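Local coordinates for putative CRISPR-associated endoribonuclease-like protein Cas6nc (Pyrococcus horikoshii, PDB 3QJL) that binds CRISPR RNA as a Cas6-family RAMP protein of prokaryotic antiviral defence, existing as a monomer that forms a homodimer when crystallized with the RNA, at residues E127-T132 against V210-G215; V61-I66 against I74-V79; I7-L12 against L81-S86; S49-W54 against Y172-G177. One frame throughout, in Å; residues are numbered along the deposited sequence.

Contact 1: residues E127-T132 against V210-G215; sequences ENVFST and VFRYAG. With nucleotides of chain B.
The antiparallel sheet of the C-terminal RAMP domain, of the ferredoxin-like kind found in Cas6 proteins, pairs Asn128 to Ser131 with Tyr213 to Val210 of the long strand 204-215. The short strand axes approach to 4.6 Å at 145°, an antiparallel pair with marked twist. Two hydrogen-bonded pairs set the register: Tyr213 N reaches Asn128 O at 2.8 Å, and Phe211 N reaches Phe130 O at 2.7 Å, each with its return bond.

One face of the sheet carries the three aromatic rings, beside Asn128. Phe211 has CG between its backbone N and carbonyl carbon (chi1 61°), which brings its ring back toward strand 128-132, and Phe130 CB sits over one face of that ring, 4.0 Å from its centroid in a CH-pi contact. The two rings meet obliquely, with planes 35° apart. The Phe130 ring meets Tyr213 CB edge-on, through CE2 at 3.7 Å, while the Tyr213 ring runs on toward helix 217-226, and its OH bonds Ser216 O.

The other face, with Val129, Ser131, Val210 and Arg212, meets RNA. Glu127 OE1 lies near Arg212 but well out of the guanidinium plane, so only charge attraction is indicated. Val129 CG1 meets Val210 CG1 at 3.9 Å, and Val210 CG1 in turn touches the sugar of C5 of chain B, 3.5 Å from O4'.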
# COMPACT_ATOMS: atom_id res chain seq x y z
N GLU A 127 8.10 -19.23 -13.90
CA GLU A 127 7.27 -18.19 -13.31
C GLU A 127 8.08 -17.34 -12.36
O GLU A 127 8.90 -17.86 -11.60
CB GLU A 127 6.11 -18.81 -12.54
CG GLU A 127 5.00 -19.35 -13.37
CD GLU A 127 4.07 -20.20 -12.54
OE1 GLU A 127 4.43 -20.45 -11.36
OE2 GLU A 127 3.01 -20.61 -13.05
N ASN A 128 7.84 -16.04 -12.38
CA ASN A 128 8.57 -15.15 -11.51
C ASN A 128 7.64 -14.22 -10.74
O ASN A 128 6.60 -13.81 -11.26
CB ASN A 128 9.55 -14.34 -12.34
CG ASN A 128 10.50 -15.24 -13.11
OD1 ASN A 128 11.32 -15.94 -12.51
ND2 ASN A 128 10.40 -15.22 -14.43
N VAL A 129 8.00 -13.93 -9.50
CA VAL A 129 7.23 -12.98 -8.71
C VAL A 129 7.95 -11.67 -8.66
O VAL A 129 8.96 -11.54 -7.97
CB VAL A 129 7.04 -13.45 -7.28
CG1 VAL A 129 6.21 -12.43 -6.50
CG2 VAL A 129 6.38 -14.81 -7.26
N PHE A 130 7.43 -10.67 -9.36
CA PHE A 130 8.08 -9.38 -9.44
C PHE A 130 7.41 -8.43 -8.49
O PHE A 130 6.21 -8.50 -8.27
CB PHE A 130 7.99 -8.80 -10.84
CG PHE A 130 8.80 -9.53 -11.86
CD1 PHE A 130 10.17 -9.37 -11.92
CD2 PHE A 130 8.18 -10.35 -12.79
CE1 PHE A 130 10.91 -10.02 -12.88
CE2 PHE A 130 8.92 -11.01 -13.73
CZ PHE A 130 10.29 -10.85 -13.78
N SER A 131 8.22 -7.54 -7.91
CA SER A 131 7.71 -6.39 -7.22
C SER A 131 8.20 -5.20 -8.02
O SER A 131 9.26 -5.26 -8.64
CB SER A 131 8.24 -6.31 -5.79
OG SER A 131 8.64 -4.98 -5.48
N THR A 132 7.41 -4.14 -8.02
CA THR A 132 7.69 -2.95 -8.79
C THR A 132 8.77 -2.12 -8.07
O THR A 132 8.75 -1.98 -6.84
CB THR A 132 6.36 -2.18 -8.96
OG1 THR A 132 6.56 -1.02 -9.76
CG2 THR A 132 5.80 -1.76 -7.61
N VAL A 210 3.01 -5.91 -6.46
CA VAL A 210 3.76 -7.15 -6.51
C VAL A 210 2.92 -8.07 -7.37
O VAL A 210 1.74 -8.24 -7.09
CB VAL A 210 3.93 -7.75 -5.13
CG1 VAL A 210 4.33 -9.21 -5.23
CG2 VAL A 210 4.95 -6.96 -4.34
N PHE A 211 3.49 -8.64 -8.43
CA PHE A 211 2.70 -9.50 -9.30
C PHE A 211 3.47 -10.74 -9.73
O PHE A 211 4.68 -10.81 -9.58
CB PHE A 211 2.23 -8.74 -10.53
CG PHE A 211 3.34 -8.21 -11.38
CD1 PHE A 211 4.02 -7.06 -11.02
CD2 PHE A 211 3.68 -8.85 -12.56
CE1 PHE A 211 5.03 -6.56 -11.81
CE2 PHE A 211 4.69 -8.36 -13.36
CZ PHE A 211 5.37 -7.22 -12.98
N ARG A 212 2.74 -11.74 -10.24
CA ARG A 212 3.37 -12.94 -10.75
C ARG A 212 3.26 -12.96 -12.25
O ARG A 212 2.19 -12.74 -12.81
CB ARG A 212 2.74 -14.21 -10.18
CG ARG A 212 3.21 -15.46 -10.93
CD ARG A 212 2.79 -16.76 -10.28
NE ARG A 212 3.19 -16.80 -8.88
CZ ARG A 212 2.34 -16.59 -7.88
NH1 ARG A 212 1.06 -16.33 -8.15
NH2 ARG A 212 2.76 -16.64 -6.62
N TYR A 213 4.40 -13.22 -12.89
CA TYR A 213 4.49 -13.26 -14.33
C TYR A 213 4.50 -14.71 -14.72
O TYR A 213 5.12 -15.52 -14.05
CB TYR A 213 5.79 -12.59 -14.76
CG TYR A 213 6.00 -12.58 -16.25
CD1 TYR A 213 6.40 -13.73 -16.92
CD2 TYR A 213 5.80 -11.43 -16.99
CE1 TYR A 213 6.59 -13.73 -18.29
CE2 TYR A 213 6.00 -11.42 -18.36
CZ TYR A 213 6.39 -12.57 -19.01
OH TYR A 213 6.58 -12.56 -20.37
N ALA A 214 3.81 -15.05 -15.80
CA ALA A 214 3.91 -16.39 -16.38
C ALA A 214 3.96 -16.28 -17.91
O ALA A 214 3.56 -15.26 -18.47
CB ALA A 214 2.74 -17.24 -15.95
N GLY A 215 4.40 -17.34 -18.59
CA GLY A 215 4.52 -17.29 -20.04
C GLY A 215 5.86 -16.86 -20.60
O GLY A 215 6.90 -17.19 -20.04
P A B 4 10.29 -3.62 -1.71
OP1 A B 4 11.75 -3.76 -1.49
OP2 A B 4 9.81 -2.71 -2.78
O5' A B 4 9.62 -5.05 -1.88
C5' A B 4 8.21 -5.20 -1.79
C4' A B 4 7.83 -6.34 -0.88
O4' A B 4 8.64 -7.50 -1.22
C3' A B 4 8.05 -6.09 0.61
O3' A B 4 7.08 -6.83 1.35
C2' A B 4 9.42 -6.70 0.85
O2' A B 4 9.65 -7.08 2.19
C1' A B 4 9.39 -7.91 -0.09
N9 A B 4 10.70 -8.34 -0.57
C8 A B 4 11.74 -7.56 -1.03
N7 A B 4 12.79 -8.25 -1.42
C5 A B 4 12.41 -9.56 -1.22
C6 A B 4 13.07 -10.77 -1.45
N6 A B 4 14.31 -10.85 -1.95
N1 A B 4 12.41 -11.91 -1.16
C2 A B 4 11.17 -11.83 -0.67
N3 A B 4 10.43 -10.76 -0.41
C4 A B 4 11.12 -9.64 -0.71
P C B 5 5.52 -6.47 1.21
OP1 C B 5 5.40 -5.00 1.24
OP2 C B 5 4.81 -7.27 2.24
O5' C B 5 5.16 -7.01 -0.23
C5' C B 5 5.03 -8.40 -0.48
C4' C B 5 3.62 -8.75 -0.87
O4' C B 5 3.64 -9.78 -1.89
C3' C B 5 2.75 -9.28 0.26
O3' C B 5 1.41 -8.83 0.07
C2' C B 5 2.82 -10.79 0.06
O2' C B 5 1.73 -11.51 0.58
C1' C B 5 2.90 -10.90 -1.46
N1 C B 5 3.59 -12.11 -1.95
C2 C B 5 2.83 -13.16 -2.50
O2 C B 5 1.59 -13.06 -2.54
N3 C B 5 3.48 -14.25 -2.96
C4 C B 5 4.82 -14.33 -2.89
N4 C B 5 5.40 -15.44 -3.35
C5 C B 5 5.61 -13.28 -2.34
C6 C B 5 4.96 -12.20 -1.90

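Contact 2: residues V61-I66 against I74-V79; sequences VRKRKI and ILSDDV. With nucleotides of chain B; nucleotides of chain D.
Arg64 is paired with Ile74 across this hairpin, CA to CA 5.0 Å, yet its side chain reaches RNA of two chains. With CG between the backbone N and the carbonyl carbon (chi1 57°) and the chain extended as far as NE, the guanidinium has C4 of U3 of chain B over one face, although the close fit to U3 is doubtful in the model. Arg64 NE comes 3.0 Å from OP2 of A6 of chain D, so the group is next to both a base and a phosphate; the position of NH2 is less certain.

The protein-protein part is modest. Leu75 N donates to Lys63 O at 2.9 Å, and a weak bond runs from Lys63 N to Ser76 OG. Lys63 is bent along its chain and crosses Leu75 at about a right angle, with its CG 3.5 Å from Leu75 CB. On the buried side Val61 CG2 lies beside Val79 CG1 at 3.6 Å and meets Ile74 CG1 nearly crosswise.

Backbone N-H groups also bond to base oxygens. Val61 N donates to U3 O4 of chain B at 3.0 Å with an N-H...O angle of 161°, and Ile66 N donates to O2 of C5 of chain D at 2.7 Å. Arg62 NH1 makes a salt bridge to a further RNA phosphate. Lys65 and Ile66 also pack on Glu243 and Leu190 of the second subunit. These features mark the base of a beta-hairpin, strands 64-67 and 71-74, serving as an RNA-binding element at the dimer interface.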
# COMPACT_ATOMS: atom_id res chain seq x y z
N VAL A 61 14.88 5.49 -0.51
CA VAL A 61 15.30 6.01 0.79
C VAL A 61 15.02 4.97 1.87
O VAL A 61 13.88 4.78 2.27
CB VAL A 61 14.53 7.28 1.17
CG1 VAL A 61 14.93 7.75 2.56
CG2 VAL A 61 14.76 8.36 0.15
N ARG A 62 16.06 4.34 2.39
CA ARG A 62 15.89 3.23 3.30
C ARG A 62 15.18 3.66 4.58
O ARG A 62 14.42 2.88 5.15
CB ARG A 62 17.23 2.59 3.64
CG ARG A 62 17.25 1.07 3.54
CD ARG A 62 17.28 0.59 2.08
NE ARG A 62 18.49 1.01 1.36
CZ ARG A 62 18.75 0.68 0.09
NH1 ARG A 62 17.90 -0.08 -0.59
NH2 ARG A 62 19.87 1.09 -0.49
N LYS A 63 15.41 4.88 5.04
CA LYS A 63 14.68 5.34 6.22
C LYS A 63 14.23 6.80 6.12
O LYS A 63 15.03 7.70 5.83
CB LYS A 63 15.45 5.03 7.50
CG LYS A 63 16.35 6.11 7.99
CD LYS A 63 17.61 5.49 8.57
CE LYS A 63 17.31 4.17 9.27
NZ LYS A 63 18.55 3.58 9.84
N ARG A 64 12.94 7.03 6.37
CA ARG A 64 12.28 8.26 5.96
C ARG A 64 11.06 8.60 6.82
O ARG A 64 10.56 7.76 7.57
CB ARG A 64 11.82 8.13 4.50
CG ARG A 64 10.90 6.94 4.28
CD ARG A 64 10.88 6.43 2.85
NE ARG A 64 9.97 5.30 2.71
CZ ARG A 64 10.19 4.11 3.24
NH1 ARG A 64 11.31 3.90 3.93
NH2 ARG A 64 9.32 3.12 3.09
N LYS A 65 10.61 9.84 6.72
CA LYS A 65 9.36 10.27 7.31
C LYS A 65 8.67 11.11 6.24
O LYS A 65 9.31 11.49 5.26
CB LYS A 65 9.61 11.09 8.58
CG LYS A 65 9.87 10.25 9.81
CD LYS A 65 10.14 11.11 11.04
CE LYS A 65 10.41 10.24 12.27
NZ LYS A 65 11.21 10.94 13.32
N ILE A 66 7.37 11.37 6.41
CA ILE A 66 6.64 12.10 5.37
C ILE A 66 6.16 13.49 5.78
O ILE A 66 5.59 13.69 6.86
CB ILE A 66 5.46 11.29 4.82
CG1 ILE A 66 5.92 9.89 4.43
CG2 ILE A 66 4.88 11.97 3.58
CD1 ILE A 66 6.59 9.83 3.07
N ILE A 74 14.58 12.58 4.34
CA ILE A 74 15.61 11.56 4.26
C ILE A 74 16.34 11.45 5.61
O ILE A 74 17.08 12.36 5.99
CB ILE A 74 16.64 11.87 3.15
CG1 ILE A 74 15.99 11.79 1.78
CG2 ILE A 74 17.79 10.90 3.20
CD1 ILE A 74 16.80 12.41 0.69
N LEU A 75 16.12 10.35 6.32
CA LEU A 75 16.81 10.11 7.58
C LEU A 75 18.01 9.19 7.41
O LEU A 75 18.75 8.92 8.35
CB LEU A 75 15.86 9.55 8.62
CG LEU A 75 14.69 10.46 8.98
CD1 LEU A 75 14.14 10.09 10.35
CD2 LEU A 75 15.10 11.91 8.95
N SER A 76 18.18 8.67 6.19
CA SER A 76 19.35 7.89 5.85
C SER A 76 20.53 8.81 5.52
O SER A 76 20.33 9.99 5.23
CB SER A 76 19.04 6.94 4.69
OG SER A 76 18.59 5.70 5.20
N ASP A 77 21.75 8.28 5.62
CA ASP A 77 22.95 9.03 5.21
C ASP A 77 23.03 9.18 3.69
O ASP A 77 23.45 10.21 3.18
CB ASP A 77 24.24 8.37 5.73
CG ASP A 77 24.36 8.43 7.24
OD1 ASP A 77 23.91 9.44 7.84
OD2 ASP A 77 24.89 7.46 7.84
N ASP A 78 22.62 8.14 2.97
CA ASP A 78 22.53 8.23 1.51
C ASP A 78 21.23 7.62 0.96
O ASP A 78 20.44 7.03 1.69
CB ASP A 78 23.74 7.55 0.86
CG ASP A 78 23.83 6.07 1.19
OD1 ASP A 78 22.93 5.30 0.78
OD2 ASP A 78 24.81 5.67 1.86
N VAL A 79 21.06 7.76 -0.35
CA VAL A 79 19.93 7.18 -1.06
C VAL A 79 20.46 6.48 -2.30
O VAL A 79 21.48 6.89 -2.84
CB VAL A 79 18.94 8.27 -1.46
CG1 VAL A 79 18.32 8.89 -0.24
CG2 VAL A 79 19.63 9.34 -2.29
P U B 3 13.75 -1.77 2.68
OP1 U B 3 14.36 -0.70 1.84
OP2 U B 3 14.34 -2.05 4.01
O5' U B 3 12.18 -1.52 2.83
C5' U B 3 11.24 -2.49 2.39
C4' U B 3 10.04 -1.85 1.73
O4' U B 3 9.95 -0.45 2.06
C3' U B 3 10.02 -1.85 0.21
O3' U B 3 9.65 -3.10 -0.33
C2' U B 3 9.03 -0.75 -0.11
O2' U B 3 7.70 -1.23 -0.01
C1' U B 3 9.27 0.24 1.04
N1 U B 3 10.07 1.42 0.61
C2 U B 3 9.35 2.54 0.26
O2 U B 3 8.14 2.55 0.31
N3 U B 3 10.05 3.64 -0.13
C4 U B 3 11.43 3.72 -0.22
O4 U B 3 11.95 4.77 -0.61
C5 U B 3 12.11 2.52 0.15
C6 U B 3 11.43 1.43 0.54
P C D 5 5.53 1.26 6.65
OP1 C D 5 4.84 0.29 5.76
OP2 C D 5 6.74 1.95 6.16
O5' C D 5 4.49 2.34 7.18
C5' C D 5 4.94 3.55 7.76
C4' C D 5 4.68 4.71 6.85
O4' C D 5 4.52 5.91 7.66
C3' C D 5 5.80 5.01 5.86
O3' C D 5 5.23 5.53 4.65
C2' C D 5 6.59 6.11 6.57
O2' C D 5 7.33 6.95 5.72
C1' C D 5 5.48 6.87 7.29
N1 C D 5 5.91 7.56 8.53
C2 C D 5 5.97 8.95 8.57
O2 C D 5 5.71 9.61 7.56
N3 C D 5 6.32 9.57 9.72
C4 C D 5 6.61 8.84 10.80
N4 C D 5 6.96 9.49 11.91
C5 C D 5 6.54 7.42 10.79
C6 C D 5 6.18 6.83 9.65
P A D 6 6.05 5.43 3.26
OP1 A D 6 6.29 3.99 2.99
OP2 A D 6 7.22 6.32 3.39
O5' A D 6 5.03 6.01 2.19
C5' A D 6 4.52 7.33 2.31
C4' A D 6 4.06 7.87 0.97
O4' A D 6 5.22 8.23 0.19
C3' A D 6 3.26 6.89 0.12
O3' A D 6 2.31 7.62 -0.66
C2' A D 6 4.33 6.30 -0.81
O2' A D 6 3.82 5.82 -2.03
C1' A D 6 5.26 7.49 -1.01
N9 A D 6 6.66 7.13 -1.25
C8 A D 6 7.43 6.26 -0.52
N7 A D 6 8.68 6.13 -0.93
C5 A D 6 8.74 7.00 -2.01
C6 A D 6 9.79 7.32 -2.87
N6 A D 6 11.01 6.79 -2.79
N1 A D 6 9.53 8.22 -3.84
C2 A D 6 8.30 8.76 -3.92
N3 A D 6 7.22 8.52 -3.17
C4 A D 6 7.51 7.63 -2.21

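Contact 3: residues I7-L12 against L81-S86; sequences IEVKLL and LYISSS. With nucleotides of chain B.
Glu8 and Tyr82 stand side by side and point the same way from a non-hydrogen-bonded antiparallel pair. Glu8 has CG anti to its backbone N (chi1 164°) and an extended chain, so it runs along the tyrosine with CB 3.6 Å from Tyr82 CE2; carboxylate and ring planes differ by 51°. C8 of G1 of chain B stands 3.8 Å above one face of the Tyr82 ring, near its centre, while the rest of the base extends away, and Tyr82 OH comes 3.2 Å from O4' of the same nucleotide. The Glu8 carboxylate is engaged by a salt bridge from OE2 to Lys117.

On the other face Ile7 and Ile83 also lie side by side, pointing the same way, with Ile7 CG1 3.8 Å from Ile83 CB. Val9 crosses Ile83 more loosely, and Leu11 CD1 reaches Leu81 CB at 4.2 Å. Backbone bonds join Ile7 with Ile83 and Val9 with Leu81 in both directions; Val9 N to Leu81 O measures 3.1 Å.

Strands 5-13 and 79-85 are neighbours inside the N-terminal ferredoxin-like sheet, between strands 109-118 and 55-60, with helix 88-100 packed against the face that carries Ile7 and Ile83.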
# COMPACT_ATOMS: atom_id res chain seq x y z
N ILE A 7 22.83 -1.19 -12.47
CA ILE A 7 23.73 -0.51 -11.55
C ILE A 7 23.03 0.18 -10.38
O ILE A 7 21.87 0.59 -10.47
CB ILE A 7 24.64 0.52 -12.27
CG1 ILE A 7 23.80 1.52 -13.07
CG2 ILE A 7 25.60 -0.19 -13.18
CD1 ILE A 7 24.62 2.65 -13.66
N GLU A 8 23.75 0.30 -9.27
CA GLU A 8 23.30 1.08 -8.15
C GLU A 8 24.15 2.33 -8.02
O GLU A 8 25.35 2.25 -7.80
CB GLU A 8 23.39 0.27 -6.86
CG GLU A 8 23.30 1.12 -5.61
CD GLU A 8 23.17 0.28 -4.36
OE1 GLU A 8 22.92 0.85 -3.27
OE2 GLU A 8 23.30 -0.96 -4.48
N VAL A 9 23.51 3.48 -8.14
CA VAL A 9 24.14 4.77 -7.95
C VAL A 9 23.80 5.29 -6.57
O VAL A 9 22.64 5.55 -6.28
CB VAL A 9 23.58 5.78 -8.95
CG1 VAL A 9 24.18 7.15 -8.72
CG2 VAL A 9 23.79 5.29 -10.39
N LYS A 10 24.79 5.47 -5.70
CA LYS A 10 24.52 6.06 -4.39
C LYS A 10 24.52 7.57 -4.46
O LYS A 10 25.35 8.17 -5.11
CB LYS A 10 25.52 5.56 -3.34
CG LYS A 10 25.18 4.20 -2.76
CD LYS A 10 26.03 3.91 -1.53
CE LYS A 10 25.64 2.60 -0.87
NZ LYS A 10 24.47 2.73 0.07
N LEU A 11 23.57 8.20 -3.78
CA LEU A 11 23.51 9.66 -3.78
C LEU A 11 23.57 10.19 -2.35
O LEU A 11 23.05 9.57 -1.42
CB LEU A 11 22.25 10.15 -4.47
CG LEU A 11 22.17 9.79 -5.95
CD1 LEU A 11 20.74 9.72 -6.37
CD2 LEU A 11 22.92 10.80 -6.79
N LEU A 12 24.22 11.33 -2.20
CA LEU A 12 24.40 11.95 -0.90
C LEU A 12 23.69 13.29 -0.87
O LEU A 12 24.00 14.17 -1.67
CB LEU A 12 25.89 12.13 -0.60
CG LEU A 12 26.72 10.86 -0.84
CD1 LEU A 12 28.15 11.19 -1.26
CD2 LEU A 12 26.70 9.95 0.38
N LEU A 81 19.78 4.82 -6.33
CA LEU A 81 18.93 4.89 -7.49
C LEU A 81 19.36 3.79 -8.43
O LEU A 81 20.48 3.80 -8.90
CB LEU A 81 19.14 6.23 -8.17
CG LEU A 81 18.59 6.38 -9.58
CD1 LEU A 81 17.15 6.80 -9.53
CD2 LEU A 81 19.41 7.40 -10.33
N TYR A 82 18.48 2.84 -8.71
CA TYR A 82 18.87 1.71 -9.54
C TYR A 82 18.52 1.95 -11.00
O TYR A 82 17.45 2.47 -11.30
CB TYR A 82 18.18 0.44 -9.06
CG TYR A 82 18.58 0.10 -7.66
CD1 TYR A 82 17.84 0.55 -6.58
CD2 TYR A 82 19.71 -0.66 -7.41
CE1 TYR A 82 18.21 0.25 -5.29
CE2 TYR A 82 20.08 -0.96 -6.12
CZ TYR A 82 19.33 -0.50 -5.07
OH TYR A 82 19.71 -0.80 -3.78
N ILE A 83 19.43 1.59 -11.90
CA ILE A 83 19.25 1.81 -13.32
C ILE A 83 19.46 0.49 -14.04
O ILE A 83 20.31 -0.29 -13.64
CB ILE A 83 20.27 2.86 -13.82
CG1 ILE A 83 20.16 4.13 -12.98
CG2 ILE A 83 20.06 3.17 -15.30
CD1 ILE A 83 20.98 5.28 -13.48
N SER A 84 18.70 0.23 -15.10
CA SER A 84 18.80 -1.07 -15.77
C SER A 84 18.69 -0.94 -17.29
O SER A 84 18.15 0.04 -17.79
CB SER A 84 17.72 -2.02 -15.23
OG SER A 84 17.80 -3.32 -15.79
N SER A 85 19.16 -1.94 -18.01
CA SER A 85 19.07 -1.94 -19.46
C SER A 85 19.58 -3.26 -20.01
O SER A 85 20.41 -3.92 -19.40
CB SER A 85 19.94 -0.81 -20.04
OG SER A 85 19.90 -0.78 -21.46
N SER A 86 19.13 -3.62 -21.20
CA SER A 86 19.53 -4.87 -21.82
C SER A 86 20.85 -4.65 -22.55
O SER A 86 21.53 -5.59 -22.96
CB SER A 86 18.46 -5.33 -22.79
OG SER A 86 18.12 -4.29 -23.69
O5' G B 1 21.67 -4.43 -3.87
C5' G B 1 20.92 -5.10 -2.87
C4' G B 1 19.57 -4.46 -2.65
O4' G B 1 19.11 -3.90 -3.91
C3' G B 1 18.46 -5.40 -2.16
O3' G B 1 17.54 -4.69 -1.31
C2' G B 1 17.76 -5.79 -3.47
O2' G B 1 16.42 -6.21 -3.32
C1' G B 1 17.87 -4.49 -4.27
N9 G B 1 17.86 -4.68 -5.73
C8 G B 1 17.40 -3.78 -6.66
N7 G B 1 17.50 -4.19 -7.90
C5 G B 1 18.08 -5.44 -7.78
C6 G B 1 18.44 -6.37 -8.79
O6 G B 1 18.30 -6.26 -10.01
N1 G B 1 19.01 -7.53 -8.26
C2 G B 1 19.20 -7.77 -6.93
N2 G B 1 19.76 -8.96 -6.62
N3 G B 1 18.87 -6.91 -5.97
C4 G B 1 18.32 -5.77 -6.46

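Contact 4: residues S49-W54 against Y172-G177; sequences SPHGFW and YSEVMG
Phe53 and Val175 make the main apolar contact. Val175 CB stands over one face of the Phe53 ring, 3.7 Å from its centroid and 26° off the normal, which meets the geometry of a CH-pi contact. It is displaced toward the rim, nearest CE1, as the two side chains slide past each other in opposite directions. Val175 CG1 points instead at the loop backbone, 3.6 Å from His51 O, and the same residue also packs on Phe222 and Asn226 of helix 217-226.

His51 and Glu174 form the second side-chain pair. The glutamate has CG anti to its backbone N (chi1 -160°) and then bends at chi2, which lays the chain over one face of the imidazole with the carboxylate plane 27° from the ring plane. The exact spacing is doubtful. OE1 lies over the ring face, too poorly angled toward NE2 for a hydrogen bond.

In the fold, this joins the two RAMP domains: the loop between helix 41-47 and strand 55-60 of the N-terminal one abuts the C-terminal end of helix 160-176 in the other.

Polar bonds run beside the contact, with none directly across it. Arg171, just before the helical segment, donates to His51 O through NE and to Gly52 O through NH2. The loop holds itself by a weak bond from His51 N to Ser49 OG at 3.4 Å.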
# COMPACT_ATOMS: atom_id res chain seq x y z
N SER A 49 14.46 7.98 -26.30
CA SER A 49 13.45 7.28 -27.08
C SER A 49 12.28 6.84 -26.21
O SER A 49 12.46 6.51 -25.04
CB SER A 49 14.06 6.06 -27.77
OG SER A 49 13.14 5.47 -28.66
N PRO A 50 11.07 6.86 -26.79
CA PRO A 50 9.81 6.40 -26.20
C PRO A 50 9.72 4.88 -26.07
O PRO A 50 8.91 4.36 -25.30
CB PRO A 50 8.77 6.88 -27.21
CG PRO A 50 9.42 7.98 -27.95
CD PRO A 50 10.85 7.59 -28.05
N HIS A 51 10.56 4.18 -26.84
CA HIS A 51 10.46 2.73 -26.94
C HIS A 51 10.97 1.95 -25.74
O HIS A 51 10.87 0.72 -25.71
CB HIS A 51 11.13 2.25 -28.22
CG HIS A 51 10.41 2.68 -29.45
ND1 HIS A 51 11.03 3.35 -30.48
CD2 HIS A 51 9.12 2.52 -29.83
CE1 HIS A 51 10.16 3.59 -31.44
NE2 HIS A 51 8.99 3.09 -31.07
N GLY A 52 11.48 2.65 -24.74
CA GLY A 52 11.95 1.98 -23.54
C GLY A 52 13.26 1.24 -23.69
O GLY A 52 13.33 0.02 -23.53
N PHE A 53 14.31 1.96 -24.06
CA PHE A 53 15.63 1.37 -24.11
C PHE A 53 16.23 1.14 -22.73
O PHE A 53 17.20 0.41 -22.60
CB PHE A 53 16.54 2.19 -25.00
CG PHE A 53 16.31 1.94 -26.45
CD1 PHE A 53 17.03 0.96 -27.11
CD2 PHE A 53 15.35 2.63 -27.14
CE1 PHE A 53 16.82 0.70 -28.44
CE2 PHE A 53 15.12 2.38 -28.47
CZ PHE A 53 15.85 1.41 -29.12
N TRP A 54 15.62 1.71 -21.71
CA TRP A 54 16.11 1.49 -20.35
C TRP A 54 15.05 1.82 -19.31
O TRP A 54 13.97 2.30 -19.64
CB TRP A 54 17.34 2.36 -20.13
CG TRP A 54 17.04 3.82 -20.24
CD1 TRP A 54 16.40 4.46 -21.28
CD2 TRP A 54 17.35 4.84 -19.29
NE1 TRP A 54 16.30 5.81 -21.02
CE2 TRP A 54 16.88 6.06 -19.80
CE3 TRP A 54 17.98 4.83 -18.04
CZ2 TRP A 54 17.02 7.26 -19.12
CZ3 TRP A 54 18.12 6.03 -17.36
CH2 TRP A 54 17.64 7.22 -17.90
N TYR A 172 9.62 -4.61 -27.53
CA TYR A 172 10.63 -5.63 -27.73
C TYR A 172 11.23 -5.60 -29.13
O TYR A 172 12.44 -5.57 -29.30
CB TYR A 172 10.02 -7.00 -27.48
CG TYR A 172 11.00 -8.15 -27.52
CD1 TYR A 172 11.49 -8.72 -26.35
CD2 TYR A 172 11.42 -8.68 -28.73
CE1 TYR A 172 12.36 -9.78 -26.38
CE2 TYR A 172 12.30 -9.75 -28.76
CZ TYR A 172 12.76 -10.28 -27.58
OH TYR A 172 13.64 -11.34 -27.60
N SER A 173 10.37 -5.63 -30.14
CA SER A 173 10.82 -5.67 -31.51
C SER A 173 11.54 -4.38 -31.88
O SER A 173 12.41 -4.37 -32.75
CB SER A 173 9.63 -5.88 -32.45
OG SER A 173 9.58 -4.85 -33.41
N GLU A 174 11.17 -3.30 -31.20
CA GLU A 174 11.75 -1.99 -31.45
C GLU A 174 13.18 -1.87 -30.94
O GLU A 174 14.07 -1.44 -31.67
CB GLU A 174 10.89 -0.91 -30.81
CG GLU A 174 11.11 0.46 -31.38
CD GLU A 174 10.44 0.63 -32.73
OE1 GLU A 174 9.19 0.70 -32.76
OE2 GLU A 174 11.17 0.66 -33.75
N VAL A 175 13.40 -2.20 -29.67
CA VAL A 175 14.75 -2.15 -29.11
C VAL A 175 15.60 -3.40 -29.39
O VAL A 175 16.81 -3.29 -29.60
CB VAL A 175 14.76 -1.81 -27.61
CG1 VAL A 175 13.39 -1.41 -27.15
CG2 VAL A 175 15.31 -2.97 -26.79
N MET A 176 14.97 -4.57 -29.41
CA MET A 176 15.72 -5.81 -29.62
C MET A 176 16.06 -6.06 -31.08
O MET A 176 17.04 -6.73 -31.38
CB MET A 176 15.00 -7.01 -29.00
CG MET A 176 15.71 -7.59 -27.78
SD MET A 176 16.42 -6.29 -26.74
CE MET A 176 17.01 -7.23 -25.33
N GLY A 177 15.25 -5.53 -31.99
CA GLY A 177 15.51 -5.68 -33.41
C GLY A 177 14.70 -6.78 -34.06
O GLY A 177 14.59 -6.83 -35.29

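Contacts 1 and 3 are buried strand pairings in the C-terminal and N-terminal sheets, about 21 Å apart between centres, each with one apolar or aromatic face and another that meets RNA chain B. Contact 2 is partly buried and richer in charge: its short backbone pairing sits beside bonds to RNA of two chains. Contact 4 lies at the surface, about 13 Å from the nucleic acid at the nearest atoms, and links the domains by side-chain packing. Contact 3 touches contact 2 (Leu11 N probably bonds Val79 O; Lys10 salt-bridges Asp78) and contact 4 (Ser85 OG probably bonds Phe53 O); contact 1 stands apart. Contacts 2 and 4 lie on opposite sides of the chain's centre.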